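Long-range contacts in major capsid protein (Faustovirus, PDB 5J7O), which probably builds the outer protein shell of this large double-stranded DNA virus, as a double jelly-roll subunit assembled in threes: residues D199-A205 against R419-V425; G450-N456 against W468-S473; L24-I29 against D50-H55. All coordinates share one frame; numbering follows the deposited sequence.

Contact 1 (D199-A205 against R419-V425)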
loop_
_atom_site.group_PDB
_atom_site.type_symbol
_atom_site.label_atom_id
_atom_site.label_comp_id
_atom_site.label_asym_id
_atom_site.label_seq_id
_atom_site.Cartn_x
_atom_site.Cartn_y
_atom_site.Cartn_z
ATOM N N ASP B 199 14.548 6.691 -32.142
ATOM C CA ASP B 199 13.915 7.109 -30.899
ATOM C C ASP B 199 14.928 6.972 -29.775
ATOM O O ASP B 199 15.799 6.098 -29.810
ATOM C CB ASP B 199 12.657 6.291 -30.590
ATOM C CG ASP B 199 11.858 6.871 -29.440
ATOM O OD1 ASP B 199 11.915 8.103 -29.241
ATOM O OD2 ASP B 199 11.175 6.099 -28.733
ATOM N N GLU B 200 14.803 7.843 -28.778
ATOM C CA GLU B 200 15.745 7.861 -27.670
ATOM C C GLU B 200 15.104 8.543 -26.471
ATOM O O GLU B 200 14.230 9.401 -26.621
ATOM C CB GLU B 200 17.042 8.578 -28.054
ATOM C CG GLU B 200 16.816 9.944 -28.675
ATOM C CD GLU B 200 18.100 10.723 -28.855
ATOM O OE1 GLU B 200 19.073 10.447 -28.121
ATOM O OE2 GLU B 200 18.137 11.613 -29.731
ATOM N N TYR B 201 15.552 8.149 -25.281
ATOM C CA TYR B 201 15.104 8.770 -24.044
ATOM C C TYR B 201 16.250 8.743 -23.043
ATOM O O TYR B 201 17.259 8.061 -23.240
ATOM C CB TYR B 201 13.857 8.076 -23.479
ATOM C CG TYR B 201 14.052 6.620 -23.114
ATOM C CD1 TYR B 201 14.555 6.254 -21.872
ATOM C CD2 TYR B 201 13.716 5.611 -24.006
ATOM C CE1 TYR B 201 14.730 4.928 -21.533
ATOM C CE2 TYR B 201 13.886 4.279 -23.674
ATOM C CZ TYR B 201 14.393 3.944 -22.437
ATOM O OH TYR B 201 14.565 2.621 -22.101
ATOM N N THR B 202 16.086 9.495 -21.962
ATOM C CA THR B 202 17.103 9.615 -20.929
ATOM C C THR B 202 16.579 9.033 -19.617
ATOM O O THR B 202 15.488 8.461 -19.556
ATOM C CB THR B 202 17.525 11.076 -20.748
ATOM O OG1 THR B 202 16.432 11.827 -20.203
ATOM C CG2 THR B 202 17.939 11.686 -22.076
ATOM N N ALA B 203 17.382 9.183 -18.560
ATOM C CA ALA B 203 16.911 8.835 -17.224
ATOM C C ALA B 203 15.755 9.728 -16.800
ATOM O O ALA B 203 14.932 9.326 -15.972
ATOM C CB ALA B 203 18.059 8.936 -16.220
ATOM N N LEU B 204 15.679 10.939 -17.359
ATOM C CA LEU B 204 14.562 11.827 -17.057
ATOM C C LEU B 204 13.245 11.239 -17.543
ATOM O O LEU B 204 12.230 11.308 -16.840
ATOM C CB LEU B 204 14.808 13.199 -17.680
ATOM C CG LEU B 204 16.023 13.928 -17.109
ATOM C CD1 LEU B 204 16.223 15.265 -17.789
ATOM C CD2 LEU B 204 15.848 14.108 -15.617
ATOM N N ALA B 205 13.238 10.656 -18.741
ATOM C CA ALA B 205 12.039 9.967 -19.206
ATOM C C ALA B 205 11.771 8.720 -18.376
ATOM O O ALA B 205 10.613 8.371 -18.123
ATOM C CB ALA B 205 12.173 9.610 -20.685
ATOM N N ARG B 419 5.246 6.136 -31.143
ATOM C CA ARG B 419 5.361 7.212 -30.169
ATOM C C ARG B 419 6.827 7.385 -29.806
ATOM O O ARG B 419 7.517 6.405 -29.505
ATOM C CB ARG B 419 4.530 6.927 -28.915
ATOM C CG ARG B 419 3.151 7.576 -28.909
ATOM C CD ARG B 419 2.161 6.827 -29.786
ATOM N NE ARG B 419 0.788 7.264 -29.542
ATOM C CZ ARG B 419 -0.291 6.618 -29.972
ATOM N NH1 ARG B 419 -0.162 5.499 -30.670
ATOM N NH2 ARG B 419 -1.501 7.090 -29.700
ATOM N N VAL B 420 7.297 8.628 -29.832
ATOM C CA VAL B 420 8.705 8.934 -29.623
ATOM C C VAL B 420 8.839 9.973 -28.518
ATOM O O VAL B 420 7.975 10.837 -28.340
ATOM C CB VAL B 420 9.378 9.431 -30.919
ATOM C CG1 VAL B 420 9.643 8.265 -31.856
ATOM C CG2 VAL B 420 8.504 10.473 -31.600
ATOM N N TYR B 421 9.936 9.881 -27.773
ATOM C CA TYR B 421 10.227 10.848 -26.726
ATOM C C TYR B 421 10.850 12.102 -27.325
ATOM O O TYR B 421 11.634 12.033 -28.275
ATOM C CB TYR B 421 11.169 10.247 -25.683
ATOM C CG TYR B 421 10.612 9.037 -24.968
ATOM C CD1 TYR B 421 9.803 9.181 -23.849
ATOM C CD2 TYR B 421 10.901 7.754 -25.408
ATOM C CE1 TYR B 421 9.293 8.078 -23.191
ATOM C CE2 TYR B 421 10.397 6.646 -24.757
ATOM C CZ TYR B 421 9.593 6.812 -23.649
ATOM O OH TYR B 421 9.089 5.711 -22.997
ATOM N N ARG B 422 10.494 13.254 -26.760
ATOM C CA ARG B 422 11.043 14.538 -27.186
ATOM C C ARG B 422 11.243 15.391 -25.940
ATOM O O ARG B 422 10.275 15.905 -25.372
ATOM C CB ARG B 422 10.129 15.224 -28.198
ATOM C CG ARG B 422 10.519 14.948 -29.638
ATOM C CD ARG B 422 11.867 15.581 -29.942
ATOM N NE ARG B 422 12.382 15.244 -31.265
ATOM C CZ ARG B 422 13.320 15.946 -31.894
ATOM N NH1 ARG B 422 13.829 17.031 -31.326
ATOM N NH2 ARG B 422 13.742 15.573 -33.095
ATOM N N GLU B 423 12.500 15.546 -25.532
ATOM C CA GLU B 423 12.859 16.098 -24.234
ATOM C C GLU B 423 13.592 17.424 -24.389
ATOM O O GLU B 423 14.375 17.609 -25.326
ATOM C CB GLU B 423 13.729 15.099 -23.459
ATOM C CG GLU B 423 14.630 15.706 -22.393
ATOM C CD GLU B 423 15.506 14.671 -21.716
ATOM O OE1 GLU B 423 15.064 13.509 -21.588
ATOM O OE2 GLU B 423 16.639 15.016 -21.317
ATOM N N GLN B 424 13.321 18.350 -23.466
ATOM C CA GLN B 424 14.057 19.600 -23.350
ATOM C C GLN B 424 14.237 19.939 -21.878
ATOM O O GLN B 424 13.293 19.833 -21.089
ATOM C CB GLN B 424 13.345 20.756 -24.061
ATOM C CG GLN B 424 13.800 22.137 -23.601
ATOM C CD GLN B 424 13.167 23.264 -24.391
ATOM O OE1 GLN B 424 13.212 23.278 -25.621
ATOM N NE2 GLN B 424 12.572 24.221 -23.685
ATOM N N VAL B 425 15.451 20.344 -21.516
ATOM C CA VAL B 425 15.782 20.741 -20.153
ATOM C C VAL B 425 16.329 22.161 -20.197
ATOM O O VAL B 425 17.388 22.406 -20.789
ATOM C CB VAL B 425 16.794 19.784 -19.507
ATOM C CG1 VAL B 425 17.088 20.214 -18.083
ATOM C CG2 VAL B 425 16.265 18.362 -19.541
#
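Thr-202 and Glu-423 approach from opposite directions: the hydroxyl OG1 of Thr-202 donates to OE1 of Glu-423 over 2.6 Å, and OE1 receives it on its syn lone pair, the one on the side of the other carboxylate oxygen. A second polar link joins main chain to side chain, with Tyr-421 N donating to Asp-199 OD1 at 3.0 Å and 150° at the hydrogen, on the syn side and slightly out of the carboxylate plane. The other oxygen, Asp-199 OD2, is buried with no polar partner in the model; CD2 of Tyr-421 lies 3.7 Å from it. Between these two bonds the methylene CB of Tyr-201 rests over one face of the Tyr-421 ring, 3.9 Å from its centroid, in a CH-pi contact displaced toward the rim. The two tyrosines run side by side, pointing the same way, with their rings obliquely inclined. Past the glutamate, Leu-204 CD1 touches Val-425 CG2 at 3.6 Å, the side chains at about a right angle.

Here the edge strands, within this chain, of two four-stranded sheets meet largely through side chains, consistent with the seam between the halves of a double jelly-roll: strand segments 199-202 and 419-425 pass 5.9 Å apart, crossing at 48°, and are paired by backbone bonds with strands 186-193 and 607-620 respectively.

Further out, Leu-300 holds both phenols, its N bonded to Tyr-201 OH and its O to Tyr-421 OH. Thr-202 is the N-cap of helix 203-212; with OG1 set between the backbone N and the carbonyl carbon (chi1 67°), the hydroxyl also accepts a weak bond from Leu-204 N, and this helix start would probably favour a negative charge on Glu-423.

Contact 2 (G450-N456 against W468-S473)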
loop_
_atom_site.group_PDB
_atom_site.type_symbol
_atom_site.label_atom_id
_atom_site.label_comp_id
_atom_site.label_asym_id
_atom_site.label_seq_id
_atom_site.Cartn_x
_atom_site.Cartn_y
_atom_site.Cartn_z
ATOM N N GLY B 450 8.378 19.121 -15.065
ATOM C CA GLY B 450 8.951 19.261 -13.742
ATOM C C GLY B 450 9.972 20.375 -13.718
ATOM O O GLY B 450 10.538 20.748 -14.750
ATOM N N LEU B 451 10.192 20.910 -12.517
ATOM C CA LEU B 451 11.191 21.952 -12.271
ATOM C C LEU B 451 12.092 21.432 -11.154
ATOM O O LEU B 451 11.838 21.674 -9.972
ATOM C CB LEU B 451 10.532 23.283 -11.910
ATOM C CG LEU B 451 11.437 24.513 -11.803
ATOM C CD1 LEU B 451 12.175 24.764 -13.108
ATOM C CD2 LEU B 451 10.634 25.740 -11.400
ATOM N N ARG B 452 13.143 20.712 -11.538
ATOM C CA ARG B 452 13.971 19.989 -10.582
ATOM C C ARG B 452 15.111 20.874 -10.096
ATOM O O ARG B 452 15.874 21.390 -10.925
ATOM C CB ARG B 452 14.529 18.726 -11.214
ATOM C CG ARG B 452 15.587 18.029 -10.381
ATOM C CD ARG B 452 16.682 17.462 -11.267
ATOM N NE ARG B 452 16.506 16.041 -11.541
ATOM C CZ ARG B 452 17.222 15.364 -12.433
ATOM N NH1 ARG B 452 18.154 15.985 -13.144
ATOM N NH2 ARG B 452 17.005 14.070 -12.616
ATOM N N PRO B 453 15.269 21.073 -8.787
ATOM C CA PRO B 453 16.395 21.876 -8.295
ATOM C C PRO B 453 17.724 21.248 -8.681
ATOM O O PRO B 453 17.904 20.030 -8.604
ATOM C CB PRO B 453 16.193 21.878 -6.774
ATOM C CG PRO B 453 14.754 21.524 -6.571
ATOM C CD PRO B 453 14.405 20.599 -7.694
ATOM N N ALA B 454 18.664 22.100 -9.101
ATOM C CA ALA B 454 19.967 21.612 -9.542
ATOM C C ALA B 454 20.700 20.869 -8.434
ATOM O O ALA B 454 21.495 19.965 -8.714
ATOM C CB ALA B 454 20.818 22.776 -10.052
ATOM N N ASN B 455 20.441 21.226 -7.173
ATOM C CA ASN B 455 21.138 20.594 -6.059
ATOM C C ASN B 455 20.746 19.133 -5.878
ATOM O O ASN B 455 21.481 18.387 -5.222
ATOM C CB ASN B 455 20.873 21.371 -4.768
ATOM C CG ASN B 455 21.713 20.876 -3.608
ATOM O OD1 ASN B 455 21.213 20.205 -2.704
ATOM N ND2 ASN B 455 23.002 21.194 -3.634
ATOM N N ASN B 456 19.616 18.705 -6.446
ATOM C CA ASN B 456 19.201 17.313 -6.313
ATOM C C ASN B 456 20.164 16.349 -6.994
ATOM O O ASN B 456 20.194 15.168 -6.631
ATOM C CB ASN B 456 17.791 17.132 -6.877
ATOM C CG ASN B 456 16.740 17.849 -6.053
ATOM O OD1 ASN B 456 17.050 18.757 -5.284
ATOM N ND2 ASN B 456 15.485 17.441 -6.211
ATOM N N TRP B 468 17.833 12.665 -6.527
ATOM C CA TRP B 468 18.120 12.869 -7.944
ATOM C C TRP B 468 16.874 12.717 -8.812
ATOM O O TRP B 468 16.744 13.403 -9.832
ATOM C CB TRP B 468 19.217 11.909 -8.407
ATOM C CG TRP B 468 18.756 10.503 -8.619
ATOM C CD1 TRP B 468 18.740 9.496 -7.701
ATOM C CD2 TRP B 468 18.246 9.945 -9.835
ATOM N NE1 TRP B 468 18.250 8.345 -8.268
ATOM C CE2 TRP B 468 17.939 8.595 -9.578
ATOM C CE3 TRP B 468 18.018 10.457 -11.116
ATOM C CZ2 TRP B 468 17.415 7.750 -10.554
ATOM C CZ3 TRP B 468 17.500 9.617 -12.083
ATOM C CH2 TRP B 468 17.205 8.279 -11.797
ATOM N N HIS B 469 15.948 11.837 -8.431
ATOM C CA HIS B 469 14.731 11.645 -9.208
ATOM C C HIS B 469 13.560 12.484 -8.708
ATOM O O HIS B 469 12.520 12.526 -9.373
ATOM C CB HIS B 469 14.336 10.161 -9.222
ATOM C CG HIS B 469 14.024 9.601 -7.869
ATOM N ND1 HIS B 469 12.769 9.675 -7.304
ATOM C CD2 HIS B 469 14.804 8.954 -6.971
ATOM C CE1 HIS B 469 12.790 9.098 -6.115
ATOM N NE2 HIS B 469 14.012 8.653 -5.889
ATOM N N HIS B 470 13.706 13.161 -7.573
ATOM C CA HIS B 470 12.642 14.024 -7.082
ATOM C C HIS B 470 12.583 15.316 -7.887
ATOM O O HIS B 470 13.614 15.890 -8.249
ATOM C CB HIS B 470 12.854 14.337 -5.604
ATOM C CG HIS B 470 12.520 13.199 -4.690
ATOM N ND1 HIS B 470 11.278 13.051 -4.113
ATOM C CD2 HIS B 470 13.268 12.160 -4.248
ATOM C CE1 HIS B 470 11.273 11.968 -3.354
ATOM N NE2 HIS B 470 12.468 11.410 -3.419
ATOM N N LEU B 471 11.365 15.777 -8.158
ATOM C CA LEU B 471 11.142 16.994 -8.929
ATOM C C LEU B 471 10.848 18.204 -8.050
ATOM O O LEU B 471 10.459 19.254 -8.572
ATOM C CB LEU B 471 10.005 16.781 -9.931
ATOM C CG LEU B 471 10.220 15.656 -10.945
ATOM C CD1 LEU B 471 9.052 15.568 -11.917
ATOM C CD2 LEU B 471 11.534 15.849 -11.692
ATOM N N THR B 472 11.019 18.084 -6.738
ATOM C CA THR B 472 10.846 19.189 -5.805
ATOM C C THR B 472 12.136 19.406 -5.023
ATOM O O THR B 472 13.128 18.693 -5.194
ATOM C CB THR B 472 9.688 18.930 -4.835
ATOM O OG1 THR B 472 9.980 17.780 -4.031
ATOM C CG2 THR B 472 8.398 18.700 -5.588
ATOM N N SER B 473 12.108 20.410 -4.152
ATOM C CA SER B 473 13.182 20.645 -3.199
ATOM C C SER B 473 12.861 19.889 -1.917
ATOM O O SER B 473 11.792 20.085 -1.329
ATOM C CB SER B 473 13.345 22.137 -2.922
ATOM O OG SER B 473 14.428 22.374 -2.040
HETATM O O HOH W 1 8.416 20.288 -10.436
#
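Gly-450 begins the contact by laying its CA against the methyl CD1 of Leu-471, 4.1 Å away. At Leu-451 the backbone takes over: a water accepts from Leu-451 N at 2.8 Å and donates a hydrogen bond to Leu-471 O, bridging the two segments. Close by, Leu-451 O and Leu-471 O come within 3.1 Å of each other, two acceptors that can give each other nothing; Thr-523 OG1 bonds to the first and weakly to the second. Arg-452 leaves with CG anti to its backbone N, passes alongside the carbonyl oxygen of His-470 (CG to His-470 O 3.6 Å), then bends at its next two torsions, bringing NH2 to 2.9 Å from Trp-468 O. Pro-453 presents its ring, CD lying 3.4 Å from Thr-472 O. The chain then turns through a short 3-10 segment, secured by Asn-456 N bonding to Pro-453 O, and returns the Asn-456 amide to the loop.

There ND2 of Asn-456 grips two carbonyls. Its bond to Thr-472 O is 2.9 Å long, straight at 164°, and arrives almost end-on to the carbonyl; the one to His-470 O, at 3.2 Å, comes from above the carbonyl plane. Both acceptors lie close to the amide plane, which fixes the rotation of the amide about chi2.

One asparagine thus pins the loop that links strand 444-453, in a four-stranded sheet, to strand 473-490, at the edge of a seven-stranded one, and so joins two sheets of the double jelly-roll fold.

Contact 3 (L24-I29 against D50-H55)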
loop_
_atom_site.group_PDB
_atom_site.type_symbol
_atom_site.label_atom_id
_atom_site.label_comp_id
_atom_site.label_asym_id
_atom_site.label_seq_id
_atom_site.Cartn_x
_atom_site.Cartn_y
_atom_site.Cartn_z
ATOM N N LEU B 24 -39.053 -6.306 -29.592
ATOM C CA LEU B 24 -38.398 -6.226 -30.892
ATOM C C LEU B 24 -37.646 -7.512 -31.210
ATOM O O LEU B 24 -37.729 -8.029 -32.331
ATOM C CB LEU B 24 -37.452 -5.025 -30.928
ATOM C CG LEU B 24 -36.480 -4.931 -32.106
ATOM C CD1 LEU B 24 -37.230 -4.862 -33.427
ATOM C CD2 LEU B 24 -35.561 -3.729 -31.940
ATOM N N LEU B 25 -36.904 -8.044 -30.234
ATOM C CA LEU B 25 -36.118 -9.251 -30.470
ATOM C C LEU B 25 -37.013 -10.445 -30.784
ATOM O O LEU B 25 -36.695 -11.252 -31.666
ATOM C CB LEU B 25 -35.236 -9.549 -29.258
ATOM C CG LEU B 25 -34.318 -10.768 -29.369
ATOM C CD1 LEU B 25 -33.332 -10.593 -30.513
ATOM C CD2 LEU B 25 -33.591 -11.004 -28.056
ATOM N N ASN B 26 -38.135 -10.575 -30.071
ATOM C CA ASN B 26 -39.074 -11.654 -30.364
ATOM C C ASN B 26 -39.611 -11.544 -31.784
ATOM O O ASN B 26 -39.762 -12.556 -32.480
ATOM C CB ASN B 26 -40.223 -11.646 -29.356
ATOM C CG ASN B 26 -39.814 -12.178 -27.998
ATOM O OD1 ASN B 26 -38.896 -12.991 -27.888
ATOM N ND2 ASN B 26 -40.498 -11.725 -26.954
ATOM N N ASP B 27 -39.905 -10.320 -32.234
ATOM C CA ASP B 27 -40.375 -10.130 -33.602
ATOM C C ASP B 27 -39.303 -10.516 -34.611
ATOM O O ASP B 27 -39.609 -11.080 -35.667
ATOM C CB ASP B 27 -40.811 -8.681 -33.813
ATOM C CG ASP B 27 -42.108 -8.353 -33.102
ATOM O OD1 ASP B 27 -42.948 -9.265 -32.946
ATOM O OD2 ASP B 27 -42.289 -7.184 -32.704
ATOM N N ARG B 28 -38.037 -10.221 -34.304
ATOM C CA ARG B 28 -36.957 -10.598 -35.207
ATOM C C ARG B 28 -36.793 -12.112 -35.270
ATOM O O ARG B 28 -36.556 -12.671 -36.346
ATOM C CB ARG B 28 -35.652 -9.929 -34.778
ATOM C CG ARG B 28 -35.703 -8.411 -34.812
ATOM C CD ARG B 28 -34.315 -7.802 -34.957
ATOM N NE ARG B 28 -33.526 -8.489 -35.976
ATOM C CZ ARG B 28 -32.393 -9.138 -35.728
ATOM N NH1 ARG B 28 -31.905 -9.174 -34.496
ATOM N NH2 ARG B 28 -31.741 -9.740 -36.712
ATOM N N ILE B 29 -36.926 -12.791 -34.130
ATOM C CA ILE B 29 -36.804 -14.245 -34.110
ATOM C C ILE B 29 -37.972 -14.888 -34.846
ATOM O O ILE B 29 -37.782 -15.760 -35.702
ATOM C CB ILE B 29 -36.701 -14.755 -32.662
ATOM C CG1 ILE B 29 -35.406 -14.265 -32.013
ATOM C CG2 ILE B 29 -36.789 -16.274 -32.623
ATOM C CD1 ILE B 29 -35.307 -14.586 -30.538
ATOM N N ASP B 50 -27.317 -13.506 -36.391
ATOM C CA ASP B 50 -28.587 -12.861 -36.724
ATOM C C ASP B 50 -29.147 -12.090 -35.534
ATOM O O ASP B 50 -29.645 -10.968 -35.690
ATOM C CB ASP B 50 -29.605 -13.898 -37.206
ATOM C CG ASP B 50 -29.297 -14.424 -38.592
ATOM O OD1 ASP B 50 -29.535 -15.625 -38.838
ATOM O OD2 ASP B 50 -28.822 -13.637 -39.435
ATOM N N ILE B 51 -29.082 -12.677 -34.337
ATOM C CA ILE B 51 -29.539 -11.975 -33.143
ATOM C C ILE B 51 -28.639 -10.783 -32.848
ATOM O O ILE B 51 -29.119 -9.678 -32.563
ATOM C CB ILE B 51 -29.606 -12.937 -31.942
ATOM C CG1 ILE B 51 -30.516 -14.128 -32.246
ATOM C CG2 ILE B 51 -30.080 -12.206 -30.690
ATOM C CD1 ILE B 51 -31.933 -13.745 -32.587
ATOM N N GLU B 52 -27.323 -10.980 -32.928
ATOM C CA GLU B 52 -26.379 -9.953 -32.504
ATOM C C GLU B 52 -26.310 -8.760 -33.451
ATOM O O GLU B 52 -25.611 -7.791 -33.132
ATOM C CB GLU B 52 -24.991 -10.565 -32.316
ATOM C CG GLU B 52 -24.912 -11.479 -31.102
ATOM C CD GLU B 52 -23.491 -11.781 -30.676
ATOM O OE1 GLU B 52 -22.885 -12.723 -31.229
ATOM O OE2 GLU B 52 -22.977 -11.070 -29.786
ATOM N N ARG B 53 -27.014 -8.785 -34.586
ATOM C CA ARG B 53 -27.096 -7.590 -35.418
ATOM C C ARG B 53 -27.840 -6.460 -34.715
ATOM O O ARG B 53 -27.679 -5.296 -35.097
ATOM C CB ARG B 53 -27.768 -7.911 -36.757
ATOM C CG ARG B 53 -27.154 -9.097 -37.480
ATOM C CD ARG B 53 -27.415 -9.089 -38.980
ATOM N NE ARG B 53 -28.769 -8.670 -39.324
ATOM C CZ ARG B 53 -29.049 -7.637 -40.112
ATOM N NH1 ARG B 53 -28.066 -6.922 -40.644
ATOM N NH2 ARG B 53 -30.310 -7.322 -40.378
ATOM N N THR B 54 -28.642 -6.776 -33.700
ATOM C CA THR B 54 -29.336 -5.774 -32.897
ATOM C C THR B 54 -29.058 -5.898 -31.408
ATOM O O THR B 54 -28.834 -4.884 -30.743
ATOM C CB THR B 54 -30.856 -5.855 -33.126
ATOM O OG1 THR B 54 -31.348 -7.116 -32.656
ATOM C CG2 THR B 54 -31.187 -5.703 -34.602
ATOM N N HIS B 55 -29.060 -7.112 -30.864
ATOM C CA HIS B 55 -28.959 -7.326 -29.427
ATOM C C HIS B 55 -27.613 -7.934 -29.051
ATOM O O HIS B 55 -27.040 -8.728 -29.796
ATOM C CB HIS B 55 -30.088 -8.231 -28.928
ATOM C CG HIS B 55 -31.427 -7.565 -28.899
ATOM N ND1 HIS B 55 -32.145 -7.284 -30.041
ATOM C CD2 HIS B 55 -32.176 -7.116 -27.864
ATOM C CE1 HIS B 55 -33.280 -6.694 -29.711
ATOM N NE2 HIS B 55 -33.324 -6.581 -28.396
#
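Arg-28 reaches from helix 22-38 to the end of helix 48-52, where its guanidinium meets main-chain carbonyls edge-on. NH2 of Arg-28 donates to Asp-50 O at 2.6 Å and 161°, the oxygen lying in the guanidinium plane while the donor stands above the carbonyl plane. NH1 adds three weak bonds, to Asp-50 O, Ile-51 O and Thr-54 OG1, the last at 2.8 Å. A bend at chi3 (45°) turns the group past Thr-54, whose methyl CG2 covers one of its faces. Carbonyls at a helix end would probably welcome this positive charge.

Leu-25 and the face of His-55 form the packing half of the contact. CB of Leu-25 sits over the face of the imidazole, 3.7 Å from the His-55 centroid, and CD1 continues to Ile-51 CG2 at 3.6 Å. Ile-29 extends the patch, its CG1 touching Ile-51 CD1 at the same distance. The ring is fixed at both nitrogens: ND1 of His-55 shares a 2.7 Å hydrogen bond with Thr-54 OG1, in the ring plane, and NE2 is bonded to Ala-21 O.

Other chains complete the surroundings. Arg-28, Arg-53 and Thr-54 border a bound peptide, while helix 22-38, besides meeting helix 48-52, lays Leu-25 and Ile-29 on Ile-405 and Ile-408 in helix 403-412 of a neighbouring subunit.

In the fold
From the N terminus the three contacts form in series, none enclosing or crossing another. Contact 3 comes first, closing a short, partly helical loop of 20 residues in an N-terminal arm; its centre lies about 53 Å from that of the chain. Contact 1 follows and spans 213 residues, tying the sheet of strand 196-202 to that of strand 415-428. Contact 2 then closes a connection of 11 residues soon after. Contacts 1 and 2, with centres about 17 Å apart, reach the same sheet and touch where Leu-204 CD2 meets Arg-452 NH2 at 3.2 Å. Contact 3 stands apart, about 52 and 61 Å from them between centres, beside a neighbouring subunit.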